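Local coordinates for protein CalG4 (Micromonospora echinospora, PDB 3IA7) that belongs by family to the GT-B clan of two-domain, Rossmann-like proteins and, in this model, binds calcium ions between its two subunits, at residues A[233-238]-A[292-297]; A[247-252]-A[265-270]; A[301-306]-A[320-325]. All coordinates share one frame; numbering follows the deposited sequence.

Contact 1: A[233-238]-A[292-297]; sequences VLLVSL and HSVLAH. With CA (calcium ion), chain E.
The short helix 291-295 lies against the inner strand 233-237 of a parallel sheet, and there Val233 and Leu235 meet Val294 and Leu295. Val294 CG1, anti to its backbone N (chi1 -179°), lies 4.0 Å from Leu235 CB and 4.1 Å from Val233 CG1, the valine crossing both strand side chains at about a right angle. Leu295 sets out away from the strand, but its branched end returns, and its CG comes 3.8 Å from Leu235 CD2. Compact and branched apolar residues suit this buried, apolar part of the interface. In the 3-2-1-4-5-6 strand order of this Rossmann-like domain, the helix belongs to the crossover from strand 283-286 to strand 298-303, on the far side of strand 233-237. At the other end of the contact a water accepts a hydrogen bond from Val233 N at 2.9 Å and donates one to His297 O at 2.7 Å. His297 is held by ND1, which donates to Ser293 O at 2.7 Å almost in the ring plane. This leaves NE2 for the calcium ion, 2.6 Å away, which is also bound by two waters, Gln225, and Leu42 O and Glu46 OE2 of the second subunit.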
ATOM      1  N   VAL A 233      15.192 -14.551  -8.843  1.00 17.57           N
ATOM      2  CA  VAL A 233      15.172 -13.089  -8.773  1.00 17.91           C
ATOM      3  C   VAL A 233      15.757 -12.670  -7.406  1.00 17.78           C
ATOM      4  O   VAL A 233      15.402 -13.233  -6.369  1.00 17.56           O
ATOM      5  CB  VAL A 233      13.751 -12.495  -8.955  1.00 17.84           C
ATOM      6  CG1 VAL A 233      13.770 -10.951  -8.745  1.00 18.30           C
ATOM      7  CG2 VAL A 233      13.175 -12.802 -10.381  1.00 16.32           C
ATOM      8  N   LEU A 234      16.650 -11.684  -7.434  1.00 16.96           N
ATOM      9  CA  LEU A 234      17.145 -11.048  -6.238  1.00 16.29           C
ATOM     10  C   LEU A 234      16.702  -9.606  -6.185  1.00 16.16           C
ATOM     11  O   LEU A 234      16.883  -8.855  -7.172  1.00 16.93           O
ATOM     12  CB  LEU A 234      18.677 -11.129  -6.195  1.00 16.28           C
ATOM     13  CG  LEU A 234      19.389 -10.386  -5.034  1.00 17.65           C
ATOM     14  CD1 LEU A 234      19.089 -10.977  -3.620  1.00 15.63           C
ATOM     15  CD2 LEU A 234      20.879 -10.326  -5.268  1.00 16.68           C
ATOM     16  N   LEU A 235      16.136  -9.186  -5.046  1.00 15.67           N
ATOM     17  CA  LEU A 235      15.925  -7.748  -4.805  1.00 16.23           C
ATOM     18  C   LEU A 235      17.043  -7.235  -3.911  1.00 14.66           C
ATOM     19  O   LEU A 235      17.333  -7.815  -2.855  1.00 16.11           O
ATOM     20  CB  LEU A 235      14.550  -7.469  -4.156  1.00 16.33           C
ATOM     21  CG  LEU A 235      14.222  -5.989  -3.739  1.00 15.85           C
ATOM     22  CD1 LEU A 235      14.296  -5.091  -4.907  1.00 14.68           C
ATOM     23  CD2 LEU A 235      12.835  -5.893  -3.136  1.00 19.15           C
ATOM     24  N   VAL A 236      17.649  -6.152  -4.324  1.00 14.30           N
ATOM     25  CA  VAL A 236      18.670  -5.481  -3.548  1.00 14.98           C
ATOM     26  C   VAL A 236      18.188  -4.060  -3.195  1.00 16.12           C
ATOM     27  O   VAL A 236      17.818  -3.267  -4.081  1.00 16.68           O
ATOM     28  CB  VAL A 236      20.002  -5.324  -4.330  1.00 14.54           C
ATOM     29  CG1 VAL A 236      21.036  -4.595  -3.418  1.00 14.98           C
ATOM     30  CG2 VAL A 236      20.515  -6.685  -4.793  1.00 11.71           C
ATOM     31  N   SER A 237      18.195  -3.732  -1.913  1.00 15.82           N
ATOM     32  CA  SER A 237      17.759  -2.374  -1.529  1.00 18.78           C
ATOM     33  C   SER A 237      18.479  -1.923  -0.280  1.00 18.90           C
ATOM     34  O   SER A 237      18.598  -2.706   0.642  1.00 18.64           O
ATOM     35  CB  SER A 237      16.256  -2.408  -1.259  1.00 18.62           C
ATOM     36  OG  SER A 237      15.806  -1.106  -0.939  1.00 25.31           O
ATOM     37  N   LEU A 238      18.917  -0.665  -0.208  1.00 19.79           N
ATOM     38  CA  LEU A 238      19.528  -0.154   1.025  1.00 21.04           C
ATOM     39  C   LEU A 238      18.702   0.963   1.643  1.00 22.52           C
ATOM     40  O   LEU A 238      19.181   1.698   2.507  1.00 23.05           O
ATOM     41  CB  LEU A 238      20.941   0.384   0.750  1.00 21.00           C
ATOM     42  CG  LEU A 238      22.030  -0.597   0.269  1.00 19.68           C
ATOM     43  CD1 LEU A 238      23.399   0.153   0.210  1.00 19.30           C
ATOM     44  CD2 LEU A 238      22.110  -1.811   1.178  1.00 14.15           C
ATOM     45  N   HIS A 292       6.710  -4.904  -3.563  0.50 21.59           N
ATOM     46  CA  HIS A 292       5.848  -6.088  -3.485  0.50 20.83           C
ATOM     47  C   HIS A 292       5.864  -6.931  -4.767  0.50 19.44           C
ATOM     48  O   HIS A 292       5.903  -8.155  -4.692  0.50 18.31           O
ATOM     49  CB  HIS A 292       4.408  -5.749  -3.105  0.50 21.87           C
ATOM     50  CG  HIS A 292       3.659  -6.921  -2.542  0.50 22.71           C
ATOM     51  ND1 HIS A 292       4.250  -7.845  -1.700  0.50 25.29           N
ATOM     52  CD2 HIS A 292       2.381  -7.329  -2.710  0.50 24.15           C
ATOM     53  CE1 HIS A 292       3.360  -8.764  -1.368  0.50 25.65           C
ATOM     54  NE2 HIS A 292       2.217  -8.473  -1.968  0.50 23.07           N
ATOM     55  N   SER A 293       5.835  -6.269  -5.926  1.00 17.75           N
ATOM     56  CA  SER A 293       5.784  -6.964  -7.219  1.00 16.55           C
ATOM     57  C   SER A 293       7.082  -7.744  -7.403  1.00 14.14           C
ATOM     58  O   SER A 293       7.099  -8.900  -7.879  1.00 13.49           O
ATOM     59  CB  SER A 293       5.596  -5.963  -8.378  1.00 16.73           C
ATOM     60  OG  SER A 293       4.491  -5.096  -8.078  1.00 25.55           O
ATOM     61  N   VAL A 294       8.179  -7.124  -7.002  1.00 12.32           N
ATOM     62  CA  VAL A 294       9.485  -7.824  -7.151  1.00 11.25           C
ATOM     63  C   VAL A 294       9.577  -8.940  -6.111  1.00 10.71           C
ATOM     64  O   VAL A 294       9.926 -10.091  -6.463  1.00 10.95           O
ATOM     65  CB  VAL A 294      10.652  -6.873  -7.108  1.00 11.08           C
ATOM     66  CG1 VAL A 294      11.995  -7.605  -7.283  1.00 12.37           C
ATOM     67  CG2 VAL A 294      10.451  -5.792  -8.174  1.00 10.63           C
ATOM     68  N   LEU A 295       9.246  -8.636  -4.850  1.00 10.71           N
ATOM     69  CA  LEU A 295       9.340  -9.659  -3.765  1.00 12.22           C
ATOM     70  C   LEU A 295       8.459 -10.844  -4.053  1.00 12.32           C
ATOM     71  O   LEU A 295       8.802 -11.973  -3.675  1.00 12.49           O
ATOM     72  CB  LEU A 295       9.004  -9.099  -2.357  1.00 13.83           C
ATOM     73  CG  LEU A 295      10.102  -8.173  -1.783  1.00 14.48           C
ATOM     74  CD1 LEU A 295       9.619  -7.252  -0.650  1.00 20.13           C
ATOM     75  CD2 LEU A 295      11.333  -8.939  -1.388  1.00 15.52           C
ATOM     76  N   ALA A 296       7.309 -10.619  -4.689  1.00 12.99           N
ATOM     77  CA  ALA A 296       6.434 -11.774  -4.996  1.00 13.35           C
ATOM     78  C   ALA A 296       7.125 -12.839  -5.864  1.00 13.01           C
ATOM     79  O   ALA A 296       6.690 -13.962  -5.874  1.00 13.25           O
ATOM     80  CB  ALA A 296       5.061 -11.318  -5.632  1.00 12.06           C
ATOM     81  N   HIS A 297       8.177 -12.470  -6.606  1.00 13.15           N
ATOM     82  CA  HIS A 297       8.902 -13.392  -7.482  1.00 12.16           C
ATOM     83  C   HIS A 297      10.291 -13.705  -6.925  1.00 12.52           C
ATOM     84  O   HIS A 297      10.996 -14.552  -7.457  1.00 13.17           O
ATOM     85  CB  HIS A 297       9.044 -12.826  -8.906  1.00 12.23           C
ATOM     86  CG  HIS A 297       7.743 -12.441  -9.529  1.00 11.24           C
ATOM     87  ND1 HIS A 297       7.193 -11.189  -9.376  1.00 13.06           N
ATOM     88  CD2 HIS A 297       6.859 -13.155 -10.268  1.00 12.84           C
ATOM     89  CE1 HIS A 297       6.023 -11.145 -10.000  1.00 15.79           C
ATOM     90  NE2 HIS A 297       5.806 -12.315 -10.568  1.00 12.01           N
TER
HETATM   91 CA    CA E 402       3.719 -12.590 -12.020  1.00 31.67          CA
HETATM   92  O   HOH W   1      12.893 -16.200  -8.376  1.00 25.13           O
HETATM   93  O   HOH W   2       3.449 -14.825 -11.518  1.00 36.09           O
HETATM   94  O   HOH W   3       5.029 -13.748 -13.596  1.00 33.44           O

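Contact 2: A[247-252]-A[265-270]; sequences EFFRAC and MAIGGF
The helical segment 247-252 passes over the end of strand 262-266 so that Phe249 CA and Met265 CA, the closest pair of alpha carbons, stand 7.3 Å apart. The two belong to one beta-alpha-beta unit, strand 233-237, helix 246-256 and strand 262-266, and no hydrogen bond joins them here; side chains make most of the contact. Phe249 is the centre of it, pointing from the helix down toward the strand. Over one face of its ring sits Ile267 CG2 in a CH-pi contact, 3.7 Å from the ring centroid and only 2° off the normal, so the methyl is almost exactly above the middle. A beta-branched residue suits this place: CG1 takes the position between the backbone N and the carbonyl carbon and leads away, while CG2 is left for the ring. Against the opposite face, nearer the rim, comes Phe248 CD2, 4.2 Å above the plane. Phe249 is thus sandwiched between its own helical neighbour and the chain just beyond the strand. Leu276 and Val236 add to its surroundings.

Met265, present as selenomethionine, approaches the same ring differently. Its SE lies at the edge, 5.4 Å from the centroid and 77° off the normal, a Met-aromatic contact, while the two side chains slide past each other in opposite directions. The backbone takes part too, Phe249 O lying 3.4 Å from Met265 SE. A long, flexible side chain suits this place between helix and sheet: a bend at the last torsion (chi3 -72°) brings CE to 4.0 Å from Phe249 CB. On the sheet side Met265 also touches Val283 and Ala285 of the edge strand. One helical turn on from Phe249, Cys252 is small enough to come close, its CB 3.9 Å from Met265 SE.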
ATOM      1  N   GLU A 247      29.414   1.955  -5.107  1.00 21.29           N
ATOM      2  CA  GLU A 247      30.359   0.827  -5.118  1.00 20.65           C
ATOM      3  C   GLU A 247      29.664  -0.485  -4.734  1.00 19.26           C
ATOM      4  O   GLU A 247      29.877  -1.517  -5.368  1.00 18.21           O
ATOM      5  CB  GLU A 247      31.520   1.118  -4.156  1.00 21.50           C
ATOM      6  CG  GLU A 247      31.086   1.435  -2.693  1.00 26.94           C
ATOM      7  CD  GLU A 247      30.652   2.909  -2.449  1.00 32.14           C
ATOM      8  OE1 GLU A 247      30.968   3.804  -3.277  1.00 33.03           O
ATOM      9  OE2 GLU A 247      29.997   3.161  -1.404  1.00 35.04           O
ATOM     10  N   PHE A 248      28.820  -0.426  -3.701  1.00 17.66           N
ATOM     11  CA  PHE A 248      28.094  -1.600  -3.256  1.00 17.01           C
ATOM     12  C   PHE A 248      27.184  -2.111  -4.393  1.00 16.00           C
ATOM     13  O   PHE A 248      27.195  -3.304  -4.715  1.00 14.67           O
ATOM     14  CB  PHE A 248      27.283  -1.305  -1.991  1.00 17.77           C
ATOM     15  CG  PHE A 248      26.432  -2.454  -1.562  1.00 17.96           C
ATOM     16  CD1 PHE A 248      27.021  -3.590  -1.001  1.00 17.34           C
ATOM     17  CD2 PHE A 248      25.047  -2.432  -1.769  1.00 17.73           C
ATOM     18  CE1 PHE A 248      26.234  -4.684  -0.613  1.00 18.11           C
ATOM     19  CE2 PHE A 248      24.240  -3.529  -1.390  1.00 21.64           C
ATOM     20  CZ  PHE A 248      24.861  -4.663  -0.806  1.00 18.66           C
ATOM     21  N   PHE A 249      26.399  -1.213  -4.992  1.00 15.42           N
ATOM     22  CA  PHE A 249      25.498  -1.623  -6.072  1.00 16.39           C
ATOM     23  C   PHE A 249      26.289  -2.187  -7.281  1.00 16.57           C
ATOM     24  O   PHE A 249      25.903  -3.195  -7.861  1.00 16.21           O
ATOM     25  CB  PHE A 249      24.563  -0.462  -6.461  1.00 16.36           C
ATOM     26  CG  PHE A 249      23.575  -0.101  -5.369  1.00 14.91           C
ATOM     27  CD1 PHE A 249      22.592  -1.028  -4.954  1.00 14.69           C
ATOM     28  CD2 PHE A 249      23.634   1.152  -4.751  1.00 16.90           C
ATOM     29  CE1 PHE A 249      21.695  -0.684  -3.929  1.00 16.91           C
ATOM     30  CE2 PHE A 249      22.749   1.504  -3.753  1.00 17.45           C
ATOM     31  CZ  PHE A 249      21.782   0.584  -3.342  1.00 15.88           C
ATOM     32  N   ARG A 250      27.402  -1.541  -7.630  1.00 17.01           N
ATOM     33  CA  ARG A 250      28.279  -2.055  -8.701  1.00 17.70           C
ATOM     34  C   ARG A 250      28.809  -3.461  -8.369  1.00 16.54           C
ATOM     35  O   ARG A 250      28.792  -4.326  -9.227  1.00 16.29           O
ATOM     36  CB  ARG A 250      29.436  -1.090  -9.003  1.00 17.29           C
ATOM     37  CG  ARG A 250      28.999   0.316  -9.488  1.00 18.35           C
ATOM     38  CD  ARG A 250      30.195   1.125 -10.021  1.00 21.11           C
ATOM     39  NE  ARG A 250      31.116   1.507  -8.957  1.00 28.68           N
ATOM     40  CZ  ARG A 250      31.287   2.755  -8.514  1.00 31.44           C
ATOM     41  NH1 ARG A 250      30.599   3.769  -9.048  1.00 32.33           N
ATOM     42  NH2 ARG A 250      32.159   2.990  -7.537  1.00 32.81           N
ATOM     43  N   ALA A 251      29.224  -3.672  -7.110  1.00 16.53           N
ATOM     44  CA  ALA A 251      29.670  -4.981  -6.601  1.00 15.45           C
ATOM     45  C   ALA A 251      28.589  -6.033  -6.705  1.00 15.32           C
ATOM     46  O   ALA A 251      28.876  -7.162  -7.067  1.00 12.98           O
ATOM     47  CB  ALA A 251      30.138  -4.873  -5.167  1.00 16.58           C
ATOM     48  N   CYS A 252      27.341  -5.644  -6.382  1.00 14.87           N
ATOM     49  CA  CYS A 252      26.166  -6.535  -6.500  1.00 15.87           C
ATOM     50  C   CYS A 252      25.932  -6.907  -7.943  1.00 16.22           C
ATOM     51  O   CYS A 252      25.685  -8.078  -8.242  1.00 16.97           O
ATOM     52  CB  CYS A 252      24.888  -5.874  -5.906  1.00 15.04           C
ATOM     53  SG  CYS A 252      24.888  -5.845  -4.116  1.00 18.44           S
HETATM   54  N   MSE A 265      17.780  -3.706  -8.441  1.00 17.45           N
HETATM   55  CA  MSE A 265      18.405  -2.885  -7.415  1.00 19.67           C
HETATM   56  C   MSE A 265      17.609  -1.607  -7.270  1.00 18.27           C
HETATM   57  O   MSE A 265      17.432  -0.865  -8.244  1.00 20.29           O
HETATM   58  CB  MSE A 265      19.887  -2.612  -7.706  1.00 17.61           C
HETATM   59  CG  MSE A 265      20.635  -3.866  -8.236  1.00 19.11           C
HETATM   60 SE   MSE A 265      22.531  -3.688  -8.027  0.70 22.47          SE
HETATM   61  CE  MSE A 265      22.749  -2.311  -9.472  1.00 14.34           C
ATOM     62  N   ALA A 266      17.104  -1.360  -6.060  1.00 18.68           N
ATOM     63  CA  ALA A 266      16.401  -0.105  -5.716  1.00 18.93           C
ATOM     64  C   ALA A 266      17.395   0.781  -4.982  1.00 18.90           C
ATOM     65  O   ALA A 266      17.841   0.445  -3.862  1.00 19.67           O
ATOM     66  CB  ALA A 266      15.211  -0.385  -4.826  1.00 19.85           C
ATOM     67  N   ILE A 267      17.762   1.892  -5.610  1.00 18.86           N
ATOM     68  CA  ILE A 267      18.878   2.701  -5.134  1.00 18.60           C
ATOM     69  C   ILE A 267      18.447   3.993  -4.411  1.00 18.21           C
ATOM     70  O   ILE A 267      19.268   4.734  -3.908  1.00 18.04           O
ATOM     71  CB  ILE A 267      19.932   2.967  -6.257  1.00 18.89           C
ATOM     72  CG1 ILE A 267      19.416   4.021  -7.271  1.00 17.55           C
ATOM     73  CG2 ILE A 267      20.395   1.674  -6.917  1.00 20.28           C
ATOM     74  CD1 ILE A 267      20.433   4.375  -8.369  1.00 18.47           C
ATOM     75  N   GLY A 268      17.140   4.251  -4.350  1.00 17.91           N
ATOM     76  CA  GLY A 268      16.616   5.399  -3.614  1.00 17.43           C
ATOM     77  C   GLY A 268      16.689   6.717  -4.377  1.00 17.29           C
ATOM     78  O   GLY A 268      17.218   6.775  -5.483  1.00 16.96           O
ATOM     79  N   GLY A 269      16.178   7.784  -3.775  1.00 16.83           N
ATOM     80  CA  GLY A 269      15.905   8.996  -4.512  1.00 17.33           C
ATOM     81  C   GLY A 269      17.050   9.958  -4.515  1.00 19.76           C
ATOM     82  O   GLY A 269      16.915  11.074  -5.028  1.00 19.40           O
ATOM     83  N   PHE A 270      18.178   9.546  -3.929  1.00 21.40           N
ATOM     84  CA  PHE A 270      19.333  10.434  -3.765  1.00 23.79           C
ATOM     85  C   PHE A 270      20.525  10.005  -4.628  1.00 24.05           C
ATOM     86  O   PHE A 270      21.554  10.679  -4.639  1.00 25.25           O
ATOM     87  CB  PHE A 270      19.741  10.501  -2.286  1.00 24.78           C
ATOM     88  CG  PHE A 270      18.707  11.139  -1.402  1.00 27.01           C
ATOM     89  CD1 PHE A 270      18.322  12.468  -1.593  1.00 29.58           C
ATOM     90  CD2 PHE A 270      18.107  10.408  -0.391  1.00 29.08           C
ATOM     91  CE1 PHE A 270      17.360  13.061  -0.778  1.00 30.75           C
ATOM     92  CE2 PHE A 270      17.149  10.974   0.426  1.00 30.76           C
ATOM     93  CZ  PHE A 270      16.763  12.310   0.236  1.00 30.74           C
TER

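Contact 3: A[301-306]-A[320-325]; sequences CLTHGT and LVLVPH
Cys301, Leu302 and Thr303 pair in parallel with Leu320, Val321 and Leu322, and the hydrogen bonds pass back and forth between the strands. Val321 N donates to Cys301 O at 2.8 Å, Thr303 N to Val321 O at 2.9 Å, nearly in line with the carbonyl (C=O...N 170°), and Val323 N to Thr303 O at 2.8 Å. The carbonyls of Cys301, Val321 and Thr303 each also receive a CA-H...O contact from the facing strand. The backbone groups of Leu302 turn the other way, to Leu235 and Ser237, as befits an inner strand, and Leu320 and Leu322 likewise pair with Ser344. The ladder ends at Pro324, which has no N-H to offer. Its CA approaches His304 O at 3.3 Å, and this buried oxygen has no hydrogen-bond partner in the model.

Thr303 OG1 lies anti to the backbone N (chi1 -175°), where it takes a weak bond from His304 ND1 at 3.0 Å and has another weak link, to Ser237 O. ND1 bonds weakly to that carbonyl as well, so the imidazole joins the end of this strand to strand 233-237. Thr303 CG2, on the other branch, lies alongside Leu322, 3.4 Å from CD2, a tight fit. Gly305 suits its place on two counts: phi is 99°, and a beta carbon there would press on Leu322 CD1. Its carbonyl is bound by Ser333 OG.

On the other face, Leu302 CD1 rests 3.8 Å from Val321 CG1 and also touches Val323. Leu302 and Val323 there meet Phe248 of helix 246-256. Thr303 and Leu320 face helix 307-315 of this beta-alpha-beta unit, with Thr306 at its N-cap position, while Leu322 and Pro324 lie against helix 331-339.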
ATOM      1  N   CYS A 301      16.280 -11.545  -0.746  1.00 13.53           N
ATOM      2  CA  CYS A 301      16.403 -10.077  -0.715  1.00 14.94           C
ATOM      3  C   CYS A 301      17.677  -9.709   0.013  1.00 15.66           C
ATOM      4  O   CYS A 301      17.914 -10.211   1.125  1.00 17.61           O
ATOM      5  CB  CYS A 301      15.170  -9.495   0.021  1.00 15.10           C
ATOM      6  SG  CYS A 301      15.203  -7.653   0.118  1.00 18.16           S
ATOM      7  N   LEU A 302      18.477  -8.810  -0.561  1.00 13.29           N
ATOM      8  CA  LEU A 302      19.659  -8.352   0.060  1.00 13.59           C
ATOM      9  C   LEU A 302      19.380  -6.927   0.500  1.00 14.62           C
ATOM     10  O   LEU A 302      19.139  -6.047  -0.347  1.00 14.20           O
ATOM     11  CB  LEU A 302      20.833  -8.359  -0.957  1.00 13.98           C
ATOM     12  CG  LEU A 302      22.184  -7.754  -0.568  1.00 14.26           C
ATOM     13  CD1 LEU A 302      22.868  -8.407   0.628  1.00 16.70           C
ATOM     14  CD2 LEU A 302      23.099  -7.839  -1.794  1.00 13.34           C
ATOM     15  N   THR A 303      19.431  -6.681   1.804  1.00 15.72           N
ATOM     16  CA  THR A 303      18.886  -5.432   2.349  1.00 17.42           C
ATOM     17  C   THR A 303      19.638  -4.983   3.578  1.00 18.15           C
ATOM     18  O   THR A 303      20.416  -5.750   4.139  1.00 16.95           O
ATOM     19  CB  THR A 303      17.344  -5.532   2.659  1.00 19.66           C
ATOM     20  OG1 THR A 303      16.863  -4.252   3.076  1.00 22.47           O
ATOM     21  CG2 THR A 303      17.063  -6.511   3.774  1.00 20.18           C
ATOM     22  N   HIS A 304      19.438  -3.720   3.969  1.00 19.50           N
ATOM     23  CA  HIS A 304      20.049  -3.146   5.179  1.00 21.91           C
ATOM     24  C   HIS A 304      19.450  -3.690   6.502  1.00 22.36           C
ATOM     25  O   HIS A 304      20.136  -3.758   7.524  1.00 25.68           O
ATOM     26  CB  HIS A 304      20.012  -1.607   5.138  1.00 22.24           C
ATOM     27  CG  HIS A 304      18.647  -1.043   4.867  1.00 26.01           C
ATOM     28  ND1 HIS A 304      17.838  -1.497   3.838  1.00 30.99           N
ATOM     29  CD2 HIS A 304      17.944  -0.064   5.488  1.00 31.01           C
ATOM     30  CE1 HIS A 304      16.688  -0.846   3.859  1.00 31.67           C
ATOM     31  NE2 HIS A 304      16.731   0.040   4.842  1.00 33.66           N
ATOM     32  N   GLY A 305      18.194  -4.080   6.506  1.00 21.62           N
ATOM     33  CA  GLY A 305      17.681  -4.786   7.689  1.00 20.84           C
ATOM     34  C   GLY A 305      16.891  -3.938   8.683  1.00 20.18           C
ATOM     35  O   GLY A 305      16.711  -4.340   9.825  1.00 19.84           O
ATOM     36  N   THR A 306      16.435  -2.759   8.259  1.00 19.64           N
ATOM     37  CA  THR A 306      15.482  -1.983   9.056  1.00 20.50           C
ATOM     38  C   THR A 306      14.194  -2.822   9.235  1.00 20.59           C
ATOM     39  O   THR A 306      13.837  -3.616   8.350  1.00 17.82           O
ATOM     40  CB  THR A 306      15.138  -0.638   8.373  1.00 21.11           C
ATOM     41  OG1 THR A 306      14.730  -0.889   7.021  1.00 21.55           O
ATOM     42  CG2 THR A 306      16.375   0.256   8.348  1.00 20.17           C
ATOM     43  N   LEU A 320      16.276 -13.350   3.807  1.00 12.99           N
ATOM     44  CA  LEU A 320      17.107 -12.123   3.676  1.00 14.91           C
ATOM     45  C   LEU A 320      18.608 -12.405   3.791  1.00 16.20           C
ATOM     46  O   LEU A 320      19.043 -13.265   4.581  1.00 15.99           O
ATOM     47  CB  LEU A 320      16.720 -11.118   4.770  1.00 15.26           C
ATOM     48  CG  LEU A 320      15.361 -10.412   4.657  1.00 18.30           C
ATOM     49  CD1 LEU A 320      14.316 -11.370   4.232  1.00 25.87           C
ATOM     50  CD2 LEU A 320      15.006  -9.858   6.013  1.00 18.87           C
ATOM     51  N   VAL A 321      19.404 -11.659   3.027  1.00 14.17           N
ATOM     52  CA  VAL A 321      20.802 -11.481   3.374  1.00 13.87           C
ATOM     53  C   VAL A 321      20.917 -10.005   3.803  1.00 13.73           C
ATOM     54  O   VAL A 321      20.449  -9.103   3.088  1.00 14.45           O
ATOM     55  CB  VAL A 321      21.748 -11.793   2.225  1.00 13.12           C
ATOM     56  CG1 VAL A 321      23.225 -11.583   2.648  1.00 13.78           C
ATOM     57  CG2 VAL A 321      21.519 -13.266   1.746  1.00 13.77           C
ATOM     58  N   LEU A 322      21.449  -9.800   4.998  1.00 12.63           N
ATOM     59  CA  LEU A 322      21.497  -8.490   5.640  1.00 13.77           C
ATOM     60  C   LEU A 322      22.878  -7.859   5.539  1.00 14.76           C
ATOM     61  O   LEU A 322      23.903  -8.538   5.694  1.00 13.00           O
ATOM     62  CB  LEU A 322      21.059  -8.609   7.101  1.00 14.86           C
ATOM     63  CG  LEU A 322      19.548  -8.909   7.269  1.00 16.70           C
ATOM     64  CD1 LEU A 322      19.087  -8.576   8.645  1.00 23.04           C
ATOM     65  CD2 LEU A 322      18.603  -8.181   6.308  1.00 18.36           C
ATOM     66  N   VAL A 323      22.896  -6.556   5.277  1.00 16.05           N
ATOM     67  CA  VAL A 323      24.114  -5.752   5.358  1.00 17.86           C
ATOM     68  C   VAL A 323      23.807  -4.549   6.292  1.00 19.51           C
ATOM     69  O   VAL A 323      23.592  -3.404   5.841  1.00 19.26           O
ATOM     70  CB  VAL A 323      24.603  -5.406   3.952  1.00 18.56           C
ATOM     71  CG1 VAL A 323      25.241  -6.681   3.284  1.00 19.63           C
ATOM     72  CG2 VAL A 323      23.490  -4.839   3.059  1.00 19.36           C
ATOM     73  N   PRO A 324      23.721  -4.823   7.611  1.00 20.94           N
ATOM     74  CA  PRO A 324      23.258  -3.841   8.610  1.00 21.38           C
ATOM     75  C   PRO A 324      24.151  -2.630   8.826  1.00 22.24           C
ATOM     76  O   PRO A 324      23.679  -1.629   9.378  1.00 22.29           O
ATOM     77  CB  PRO A 324      23.230  -4.630   9.925  1.00 21.58           C
ATOM     78  CG  PRO A 324      23.410  -6.040   9.586  1.00 21.73           C
ATOM     79  CD  PRO A 324      24.044  -6.125   8.232  1.00 21.23           C
ATOM     80  N   HIS A 325      25.428  -2.717   8.457  1.00 22.94           N
ATOM     81  CA  HIS A 325      26.317  -1.574   8.665  1.00 24.16           C
ATOM     82  C   HIS A 325      25.898  -0.338   7.833  1.00 25.18           C
ATOM     83  O   HIS A 325      26.350   0.786   8.097  1.00 24.41           O
ATOM     84  CB  HIS A 325      27.770  -1.964   8.400  1.00 23.81           C
ATOM     85  CG  HIS A 325      28.115  -2.093   6.949  1.00 23.30           C
ATOM     86  ND1 HIS A 325      27.768  -3.192   6.191  1.00 24.37           N
ATOM     87  CD2 HIS A 325      28.815  -1.272   6.127  1.00 23.78           C
ATOM     88  CE1 HIS A 325      28.222  -3.033   4.961  1.00 23.35           C
ATOM     89  NE2 HIS A 325      28.859  -1.875   4.895  1.00 22.88           N
TER

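In the fold
From the N terminus the chain first runs through its seven-stranded sheet and then enters the six-stranded one at strand 233-237. Contact 2 closes the second half of the beta-alpha-beta crossover, from helix 246-256 to strand 262-266, and it does so within the longer loop that contact 1 closes when helix 291-295 returns to strand 233-237. Contact 3 follows in series, closing the loop through helix 307-315. None of the loops cross. Strand 233-237 lies between the strands of the other two contacts and hydrogen-bonds to both. On one face of the sheet, helix 246-256 reaches from contact 2 to contact 3, with Cys252 touching Leu302.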